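Local coordinates for protein aminoacyl-histidine dipeptidase (Vibrio alginolyticus, PDB 3MRU) that is a zinc-binding metallopeptidase of the M20 family that probably hydrolyses dipeptides, including aminoacyl-histidine substrates such as carnosine, at residues G57-K63 with I141-I147; D195-I201 with Q314-D320; V345-S349 with M430-A434. All coordinates share one frame. Residue numbers count along the deposited sequence, not the author numbering.

Contact 1. Residues G57-K63 with I141-I147; sequences GNVFIKK and IEVLLTI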
loop_
_atom_site.group_PDB
_atom_site.type_symbol
_atom_site.label_atom_id
_atom_site.label_comp_id
_atom_site.label_asym_id
_atom_site.label_seq_id
_atom_site.Cartn_x
_atom_site.Cartn_y
_atom_site.Cartn_z
ATOM N N GLY A 57 10.637 19.969 6.731
ATOM C CA GLY A 57 9.350 20.570 6.412
ATOM C C GLY A 57 7.981 20.152 6.929
ATOM O O GLY A 57 6.965 20.386 6.276
ATOM N N ASN A 58 7.960 19.531 8.102
ATOM C CA ASN A 58 6.724 19.045 8.727
ATOM C C ASN A 58 6.396 20.058 9.831
ATOM O O ASN A 58 7.296 20.640 10.464
ATOM C CB ASN A 58 6.789 17.621 9.287
ATOM C CG ASN A 58 7.047 16.592 8.206
ATOM O OD1 ASN A 58 6.286 16.475 7.238
ATOM N ND2 ASN A 58 8.140 15.845 8.356
ATOM N N VAL A 59 5.096 20.265 10.038
ATOM C CA VAL A 59 4.598 21.282 10.956
ATOM C C VAL A 59 4.163 20.603 12.243
ATOM O O VAL A 59 3.539 19.537 12.220
ATOM C CB VAL A 59 3.416 22.089 10.343
ATOM C CG1 VAL A 59 3.073 23.281 11.208
ATOM C CG2 VAL A 59 3.737 22.552 8.912
ATOM N N PHE A 60 4.533 21.220 13.362
ATOM C CA PHE A 60 4.215 20.715 14.701
ATOM C C PHE A 60 3.602 21.860 15.489
ATOM O O PHE A 60 4.163 22.954 15.524
ATOM C CB PHE A 60 5.482 20.248 15.423
ATOM C CG PHE A 60 6.293 19.248 14.656
ATOM C CD1 PHE A 60 6.876 19.576 13.436
ATOM C CD2 PHE A 60 6.506 17.987 15.173
ATOM C CE1 PHE A 60 7.616 18.659 12.738
ATOM C CE2 PHE A 60 7.260 17.065 14.485
ATOM C CZ PHE A 60 7.809 17.402 13.266
ATOM N N ILE A 61 2.466 21.624 16.127
ATOM C CA ILE A 61 1.767 22.711 16.780
ATOM C C ILE A 61 1.298 22.252 18.144
ATOM O O ILE A 61 0.576 21.253 18.261
ATOM C CB ILE A 61 0.588 23.189 15.916
ATOM C CG1 ILE A 61 1.098 23.882 14.663
ATOM C CG2 ILE A 61 -0.318 24.126 16.696
ATOM C CD1 ILE A 61 0.066 24.041 13.546
ATOM N N LYS A 62 1.713 22.979 19.173
ATOM C CA LYS A 62 1.465 22.536 20.533
ATOM C C LYS A 62 0.347 23.306 21.231
ATOM O O LYS A 62 0.385 24.531 21.361
ATOM C CB LYS A 62 2.766 22.560 21.357
ATOM C CG LYS A 62 2.820 21.458 22.421
ATOM C CD LYS A 62 4.020 21.574 23.367
ATOM C CE LYS A 62 3.757 20.744 24.649
ATOM N NZ LYS A 62 4.861 20.768 25.671
ATOM N N LYS A 63 -0.659 22.567 21.673
ATOM C CA LYS A 63 -1.705 23.146 22.480
ATOM C C LYS A 63 -1.794 22.435 23.818
ATOM O O LYS A 63 -1.961 21.215 23.856
ATOM C CB LYS A 63 -3.044 23.073 21.766
ATOM C CG LYS A 63 -4.212 23.568 22.605
ATOM C CD LYS A 63 -5.438 23.665 21.747
ATOM C CE LYS A 63 -6.622 24.142 22.512
ATOM N NZ LYS A 63 -7.823 23.805 21.720
ATOM N N ILE A 141 -1.704 18.461 23.669
ATOM C CA ILE A 141 -1.847 18.098 22.262
ATOM C C ILE A 141 -0.790 18.632 21.296
ATOM O O ILE A 141 -0.395 19.799 21.343
ATOM C CB ILE A 141 -3.297 18.456 21.805
ATOM C CG1 ILE A 141 -4.232 17.281 22.130
ATOM C CG2 ILE A 141 -3.366 18.767 20.301
ATOM C CD1 ILE A 141 -5.722 17.613 22.100
ATOM N N GLU A 142 -0.352 17.732 20.423
ATOM C CA GLU A 142 0.531 18.048 19.313
ATOM C C GLU A 142 -0.197 17.705 18.027
ATOM O O GLU A 142 -0.946 16.732 17.972
ATOM C CB GLU A 142 1.827 17.238 19.401
ATOM C CG GLU A 142 2.537 17.312 20.766
ATOM C CD GLU A 142 3.887 16.597 20.772
ATOM O OE1 GLU A 142 4.837 17.111 20.136
ATOM O OE2 GLU A 142 3.997 15.525 21.414
ATOM N N VAL A 143 -0.006 18.527 17.006
ATOM C CA VAL A 143 -0.514 18.215 15.688
ATOM C C VAL A 143 0.680 18.034 14.781
ATOM O O VAL A 143 1.596 18.857 14.791
ATOM C CB VAL A 143 -1.497 19.315 15.155
ATOM C CG1 VAL A 143 -1.377 19.508 13.646
ATOM C CG2 VAL A 143 -2.927 18.949 15.507
ATOM N N LEU A 144 0.679 16.950 14.012
ATOM C CA LEU A 144 1.732 16.733 13.034
ATOM C C LEU A 144 1.194 16.831 11.625
ATOM O O LEU A 144 0.330 16.051 11.227
ATOM C CB LEU A 144 2.365 15.359 13.227
ATOM C CG LEU A 144 3.732 15.097 12.611
ATOM C CD1 LEU A 144 4.106 16.096 11.520
ATOM C CD2 LEU A 144 4.723 15.175 13.707
ATOM N N LEU A 145 1.710 17.778 10.861
ATOM C CA LEU A 145 1.290 17.888 9.487
ATOM C C LEU A 145 2.448 17.545 8.585
ATOM O O LEU A 145 3.355 18.361 8.383
ATOM C CB LEU A 145 0.760 19.284 9.194
ATOM C CG LEU A 145 -0.508 19.647 9.953
ATOM C CD1 LEU A 145 -0.854 21.065 9.702
ATOM C CD2 LEU A 145 -1.680 18.748 9.571
ATOM N N THR A 146 2.415 16.327 8.049
ATOM C CA THR A 146 3.503 15.821 7.222
ATOM C C THR A 146 3.362 16.221 5.775
ATOM O O THR A 146 2.260 16.383 5.245
ATOM C CB THR A 146 3.627 14.302 7.282
ATOM O OG1 THR A 146 2.333 13.714 7.147
ATOM C CG2 THR A 146 4.232 13.881 8.585
ATOM N N ILE A 147 4.528 16.359 5.154
ATOM C CA ILE A 147 4.669 16.770 3.776
ATOM C C ILE A 147 4.806 15.521 2.928
ATOM O O ILE A 147 5.628 14.629 3.247
ATOM C CB ILE A 147 5.919 17.676 3.610
ATOM C CG1 ILE A 147 5.542 19.145 3.816
ATOM C CG2 ILE A 147 6.561 17.515 2.248
ATOM C CD1 ILE A 147 4.689 19.473 5.058
#

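Contact 2. Residues D195-I201 with Q314-D320; sequences DITRDAI and QVFAIAD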
loop_
_atom_site.group_PDB
_atom_site.type_symbol
_atom_site.label_atom_id
_atom_site.label_comp_id
_atom_site.label_asym_id
_atom_site.label_seq_id
_atom_site.Cartn_x
_atom_site.Cartn_y
_atom_site.Cartn_z
ATOM N N ASP A 195 23.336 -14.440 -14.852
ATOM C CA ASP A 195 24.202 -14.114 -15.964
ATOM C C ASP A 195 24.366 -15.298 -16.909
ATOM O O ASP A 195 25.278 -16.135 -16.747
ATOM C CB ASP A 195 25.516 -13.507 -15.485
ATOM C CG ASP A 195 25.445 -11.988 -15.393
ATOM O OD1 ASP A 195 24.915 -11.346 -16.344
ATOM O OD2 ASP A 195 25.908 -11.432 -14.370
ATOM N N ILE A 196 23.470 -15.341 -17.899
ATOM C CA ILE A 196 23.352 -16.487 -18.797
ATOM C C ILE A 196 24.003 -16.305 -20.151
ATOM O O ILE A 196 24.060 -15.192 -20.703
ATOM C CB ILE A 196 21.879 -16.962 -19.021
ATOM C CG1 ILE A 196 21.063 -15.942 -19.818
ATOM C CG2 ILE A 196 21.205 -17.271 -17.695
ATOM C CD1 ILE A 196 19.760 -16.477 -20.410
ATOM N N THR A 197 24.482 -17.445 -20.657
ATOM C CA THR A 197 25.028 -17.592 -22.012
ATOM C C THR A 197 24.206 -18.616 -22.822
ATOM O O THR A 197 23.554 -19.506 -22.251
ATOM C CB THR A 197 26.506 -18.018 -21.971
ATOM O OG1 THR A 197 26.621 -19.252 -21.246
ATOM C CG2 THR A 197 27.341 -16.937 -21.294
ATOM N N ARG A 198 24.248 -18.491 -24.145
ATOM C CA ARG A 198 23.369 -19.263 -25.000
ATOM C C ARG A 198 24.054 -20.134 -26.032
ATOM O O ARG A 198 25.009 -19.713 -26.684
ATOM C CB ARG A 198 22.410 -18.332 -25.701
ATOM C CG ARG A 198 21.354 -17.834 -24.792
ATOM C CD ARG A 198 20.528 -16.847 -25.503
ATOM N NE ARG A 198 19.149 -16.974 -25.073
ATOM C CZ ARG A 198 18.566 -16.174 -24.196
ATOM N NH1 ARG A 198 17.298 -16.377 -23.883
ATOM N NH2 ARG A 198 19.250 -15.174 -23.643
ATOM N N ASP A 199 23.542 -21.356 -26.172
ATOM C CA ASP A 199 23.973 -22.297 -27.202
ATOM C C ASP A 199 22.834 -22.530 -28.168
ATOM O O ASP A 199 21.669 -22.559 -27.761
ATOM C CB ASP A 199 24.433 -23.599 -26.566
ATOM C CG ASP A 199 25.649 -23.401 -25.678
ATOM O OD1 ASP A 199 26.048 -24.376 -25.004
ATOM O OD2 ASP A 199 26.214 -22.271 -25.649
ATOM N N ALA A 200 23.173 -22.673 -29.447
ATOM C CA ALA A 200 22.173 -22.770 -30.514
ATOM C C ALA A 200 21.309 -24.030 -30.433
ATOM O O ALA A 200 21.741 -25.095 -29.965
ATOM C CB ALA A 200 22.822 -22.647 -31.897
ATOM N N ILE A 201 20.077 -23.850 -30.892
ATOM C CA ILE A 201 19.035 -24.860 -31.015
ATOM C C ILE A 201 19.509 -26.102 -31.777
ATOM O O ILE A 201 19.843 -26.001 -32.956
ATOM C CB ILE A 201 17.848 -24.253 -31.803
ATOM C CG1 ILE A 201 17.878 -22.707 -31.746
ATOM C CG2 ILE A 201 16.519 -24.861 -31.353
ATOM C CD1 ILE A 201 17.786 -22.114 -30.315
ATOM N N GLN A 314 18.916 -19.049 -29.977
ATOM C CA GLN A 314 19.972 -19.297 -29.012
ATOM C C GLN A 314 19.329 -19.697 -27.681
ATOM O O GLN A 314 18.835 -18.862 -26.925
ATOM C CB GLN A 314 20.898 -18.078 -28.862
ATOM C CG GLN A 314 21.844 -17.864 -30.031
ATOM C CD GLN A 314 22.787 -19.040 -30.196
ATOM O OE1 GLN A 314 23.267 -19.618 -29.213
ATOM N NE2 GLN A 314 23.045 -19.417 -31.445
ATOM N N VAL A 315 19.308 -21.000 -27.426
ATOM C CA VAL A 315 18.757 -21.551 -26.193
ATOM C C VAL A 315 19.711 -21.278 -25.004
ATOM O O VAL A 315 20.910 -21.111 -25.206
ATOM C CB VAL A 315 18.484 -23.063 -26.390
ATOM C CG1 VAL A 315 18.503 -23.802 -25.082
ATOM C CG2 VAL A 315 17.152 -23.257 -27.093
ATOM N N PHE A 316 19.167 -21.204 -23.784
ATOM C CA PHE A 316 19.968 -21.170 -22.559
ATOM C C PHE A 316 20.939 -22.308 -22.560
ATOM O O PHE A 316 20.554 -23.435 -22.862
ATOM C CB PHE A 316 19.085 -21.450 -21.357
ATOM C CG PHE A 316 18.337 -20.276 -20.852
ATOM C CD1 PHE A 316 17.574 -19.490 -21.706
ATOM C CD2 PHE A 316 18.352 -19.984 -19.504
ATOM C CE1 PHE A 316 16.857 -18.422 -21.224
ATOM C CE2 PHE A 316 17.638 -18.921 -19.020
ATOM C CZ PHE A 316 16.883 -18.138 -19.879
ATOM N N ALA A 317 22.176 -22.050 -22.168
ATOM C CA ALA A 317 23.071 -23.148 -21.848
ATOM C C ALA A 317 22.378 -24.064 -20.840
ATOM O O ALA A 317 21.456 -23.643 -20.142
ATOM C CB ALA A 317 24.367 -22.625 -21.281
ATOM N N ILE A 318 22.818 -25.315 -20.763
ATOM C CA ILE A 318 22.203 -26.272 -19.833
ATOM C C ILE A 318 22.315 -25.820 -18.377
ATOM O O ILE A 318 21.290 -25.699 -17.686
ATOM C CB ILE A 318 22.712 -27.758 -20.026
ATOM C CG1 ILE A 318 21.601 -28.755 -19.673
ATOM C CG2 ILE A 318 24.003 -28.058 -19.240
ATOM C CD1 ILE A 318 20.367 -28.263 -18.908
ATOM N N ALA A 319 23.552 -25.539 -17.943
ATOM C CA ALA A 319 23.855 -25.202 -16.552
ATOM C C ALA A 319 23.113 -23.957 -16.102
ATOM O O ALA A 319 22.782 -23.829 -14.926
ATOM C CB ALA A 319 25.351 -25.031 -16.348
ATOM N N ASP A 320 22.847 -23.050 -17.038
ATOM C CA ASP A 320 22.046 -21.858 -16.751
ATOM C C ASP A 320 20.553 -22.177 -16.660
ATOM O O ASP A 320 19.853 -21.684 -15.770
ATOM C CB ASP A 320 22.297 -20.770 -17.805
ATOM C CG ASP A 320 23.690 -20.133 -17.688
ATOM O OD1 ASP A 320 24.261 -20.122 -16.557
ATOM O OD2 ASP A 320 24.197 -19.638 -18.737
#

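Contact 3. Residues V345-S349 with M430-A434; sequences VVETS and MVIHA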
loop_
_atom_site.group_PDB
_atom_site.type_symbol
_atom_site.label_atom_id
_atom_site.label_comp_id
_atom_site.label_asym_id
_atom_site.label_seq_id
_atom_site.Cartn_x
_atom_site.Cartn_y
_atom_site.Cartn_z
ATOM N N VAL A 345 -4.630 -12.783 10.206
ATOM C CA VAL A 345 -4.022 -11.762 9.367
ATOM C C VAL A 345 -2.661 -12.252 8.918
ATOM O O VAL A 345 -1.927 -12.862 9.710
ATOM C CB VAL A 345 -3.840 -10.505 10.285
ATOM C CG1 VAL A 345 -2.938 -9.434 9.652
ATOM C CG2 VAL A 345 -5.182 -9.915 10.654
ATOM N N VAL A 346 -2.325 -11.984 7.656
ATOM C CA VAL A 346 -0.998 -12.325 7.120
ATOM C C VAL A 346 0.124 -11.488 7.745
ATOM O O VAL A 346 0.162 -10.262 7.606
ATOM C CB VAL A 346 -0.927 -12.149 5.609
ATOM C CG1 VAL A 346 0.442 -12.552 5.120
ATOM C CG2 VAL A 346 -2.013 -12.954 4.915
ATOM N N GLU A 347 1.041 -12.152 8.431
ATOM C CA GLU A 347 2.194 -11.463 8.980
ATOM C C GLU A 347 3.304 -11.219 7.948
ATOM O O GLU A 347 3.836 -10.113 7.877
ATOM C CB GLU A 347 2.746 -12.202 10.182
ATOM C CG GLU A 347 3.803 -11.425 10.922
ATOM C CD GLU A 347 4.382 -12.200 12.086
ATOM O OE1 GLU A 347 4.992 -13.283 11.859
ATOM O OE2 GLU A 347 4.220 -11.715 13.232
ATOM N N THR A 348 3.667 -12.236 7.170
ATOM C CA THR A 348 4.738 -12.079 6.185
ATOM C C THR A 348 4.356 -12.722 4.856
ATOM O O THR A 348 3.645 -13.723 4.840
ATOM C CB THR A 348 6.106 -12.665 6.666
ATOM O OG1 THR A 348 6.404 -12.256 8.004
ATOM C CG2 THR A 348 7.220 -12.173 5.777
ATOM N N SER A 349 4.817 -12.144 3.749
ATOM C CA SER A 349 4.545 -12.713 2.447
ATOM C C SER A 349 5.481 -12.154 1.406
ATOM O O SER A 349 6.178 -11.167 1.651
ATOM C CB SER A 349 3.129 -12.407 2.012
ATOM O OG SER A 349 3.030 -11.038 1.673
ATOM N N MET A 430 -8.899 -3.155 11.542
ATOM C CA MET A 430 -8.171 -3.903 10.506
ATOM C C MET A 430 -6.647 -3.851 10.554
ATOM O O MET A 430 -6.053 -3.126 11.357
ATOM C CB MET A 430 -8.610 -3.446 9.129
ATOM C CG MET A 430 -9.900 -4.037 8.718
ATOM S SD MET A 430 -10.177 -3.776 6.974
ATOM C CE MET A 430 -9.617 -5.351 6.300
ATOM N N VAL A 431 -6.032 -4.658 9.692
ATOM C CA VAL A 431 -4.598 -4.621 9.423
ATOM C C VAL A 431 -4.445 -4.843 7.926
ATOM O O VAL A 431 -4.797 -5.906 7.428
ATOM C CB VAL A 431 -3.822 -5.712 10.197
ATOM C CG1 VAL A 431 -2.387 -5.771 9.742
ATOM C CG2 VAL A 431 -3.834 -5.421 11.655
ATOM N N ILE A 432 -3.968 -3.840 7.196
ATOM C CA ILE A 432 -3.761 -4.034 5.759
ATOM C C ILE A 432 -2.358 -4.494 5.479
ATOM O O ILE A 432 -1.389 -4.039 6.096
ATOM C CB ILE A 432 -4.098 -2.809 4.819
ATOM C CG1 ILE A 432 -4.031 -1.472 5.550
ATOM C CG2 ILE A 432 -5.438 -3.002 4.129
ATOM C CD1 ILE A 432 -2.630 -1.005 5.878
ATOM N N HIS A 433 -2.265 -5.403 4.525
ATOM C CA HIS A 433 -0.994 -5.925 4.127
ATOM C C HIS A 433 -0.498 -4.956 3.065
ATOM O O HIS A 433 -0.344 -5.329 1.889
ATOM C CB HIS A 433 -1.157 -7.348 3.582
ATOM C CG HIS A 433 0.037 -8.206 3.820
ATOM N ND1 HIS A 433 0.508 -8.481 5.083
ATOM C CD2 HIS A 433 0.874 -8.825 2.959
ATOM C CE1 HIS A 433 1.589 -9.232 4.988
ATOM N NE2 HIS A 433 1.828 -9.462 3.710
ATOM N N ALA A 434 -0.264 -3.708 3.500
ATOM C CA ALA A 434 0.115 -2.606 2.616
ATOM C C ALA A 434 0.807 -1.470 3.381
ATOM O O ALA A 434 0.865 -1.469 4.610
ATOM C CB ALA A 434 -1.050 -2.090 1.833
#

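Contact 1. Residues G57-K63 with I141-I147
I141, I61 and V59 lose the most surface where strand 59-63 pairs with strand 141-146, and all three direct their side chains to the same face of the sheet. The strands run antiparallel, with axes 4.7 Å apart and directions 164° from each other. I141 closes one end of the ladder: its N donates to K63 O (2.8 Å) and its O accepts K63 N (2.8 Å). I61 forms the same two-bond ring with V143, I61 N to V143 O being 3.2 Å and V143 N to I61 O 3.1 Å. V59 repeats it with L145, through V59 N to L145 O (3.1 Å) and L145 N to V59 O (2.9 Å). The V59 and L145 side chains lie side by side, CB to CB 4.0 Å, as do I61 and V143 at 4.5 Å between CB atoms. Beta-branched valine and isoleucine suit extended backbones and give this face an apolar surface. K63 shares it by virtue of its long aliphatic chain, while its NZ bonds to L131 O and S133 O. The other face carries the non-hydrogen-bonded pairs: F60 meets L144 (CE2 to CD2 3.3 Å), with L144 CD1 over the aromatic ring, whereas K62 reaches solvent. Helices 36-46 and 124-132 cover the isoleucine-valine face, I40 and A44 packing on I61 and C127 and L131 on V143. W163 and L159 meet F60 on the reverse. Strand 50-53 borders 59-63, and strand 75-80, which ends at the zinc ligand H80, borders 141-146, placing this pair inside the mixed sheet of the metal-binding domain.

Contact 2. Residues D195-I201 with Q314-D320
A short antiparallel bridge, flanked by side-chain hydrogen bonds, ties the end of the long strand 181-199 to the little strand 315-316 and the start of helix 318-330, far from the zinc site. R198 and F316 form a non-hydrogen-bonded pair with CA atoms 4.6 Å apart. The bonds on either side of it are A317 N to T197 O (2.9 Å) and D199 N to V315 O (2.8 Å); V315 N to D199 O (2.8 Å) is weak because of its bent angle. Beyond the bridge the helix takes over. A317 occupies the N-cap position but has no side-chain acceptor. D320, in the first turn of the helix, points toward the strand, and its OD2 accepts T197 N at 2.9 Å, while OD1 makes a salt bridge with R323. R198 reaches across with NE to Q314 O (2.7 Å), and its NH2 bonds to E358 O: a guanidinium has enough donors to serve several carbonyls at once. Apolar contacts add to these. I196 CD1 sits 3.5 Å from the centroid of the F316 ring, 16° off its normal, a CH-pi contact well suited to a flat ring and a slender isoleucine tip, and I201 CD1 touches V315 CG2 at 3.5 Å. V362 packs against both I196 and F316, extending this cluster toward strand 361-370. The chemistry implies a contrast: the bridge is main chain to main chain and asks little of residue type, whereas the D320 carboxylate ties the first helical turn to T197 N, and R198 and the I196-F316 contact fix the residues leading into and forming strand 315-316.

Contact 3. Residues V345-S349 with M430-A434
Polar bonding in this contact centres on H433, the most extensively covered residue of the two segments. Its NE2 lies 2.8 Å from S349 OG in a hydrogen bond in which either group could be the donor. An imidazole suits the place because it puts a polar nitrogen, NE2, at its edge for S349 OG while leaving a flat face for V346 CG1; serine supplies a small hydroxyl. H433 is also the centre of an inverse gamma turn, closed by a weak bond from A434 N to I432 O (2.8 Å); the bend follows strand 430-432 directly.

Apolar contacts complete the meeting. V346 CG1 lies over one face of the imidazole, 3.9 Å from its centroid and 29° off the normal, a CH-pi contact. Further along, V345 CG1 touches V431 CG1 at 3.7 Å, two compact valines bridging well-separated main chains: the nearest CA atoms, V346 CA and H433 CA, are 7.1 Å apart. The segments thus meet through side chains, without strand pairing.

E347 points away and forms a salt bridge with R337. The contact joins the start of strand 346-358 to the end of strand 430-432 within one branched sheet. Strand 346-358 pairs with strands 334-338 and 361-370, and R369 of the latter touches both S349 and H433. Strand 430-432 in turn runs parallel to strand 181-199, whose M182 packs on V431.

How the contacts relate
The three contacts lie in series along the chain and none touches another. Contact 1 belongs to the metal-binding domain: the side chain of T146 is about 4 Å from that of the zinc ligand H80 and about 9 Å from a bound zinc. Contact 2 is on the opposite side of the chain's centre, 58 Å from contact 1 between centres. Contact 3 falls between them, its centre 29 Å from that of contact 1 and 40 Å from that of contact 2. Contacts 2 and 3 reach one branched sheet, in which strand 181-199 runs to contact 2 and neighbours strand 430-432 of contact 3; strand 346-358 likewise starts at contact 3 and passes T357, which touches R198.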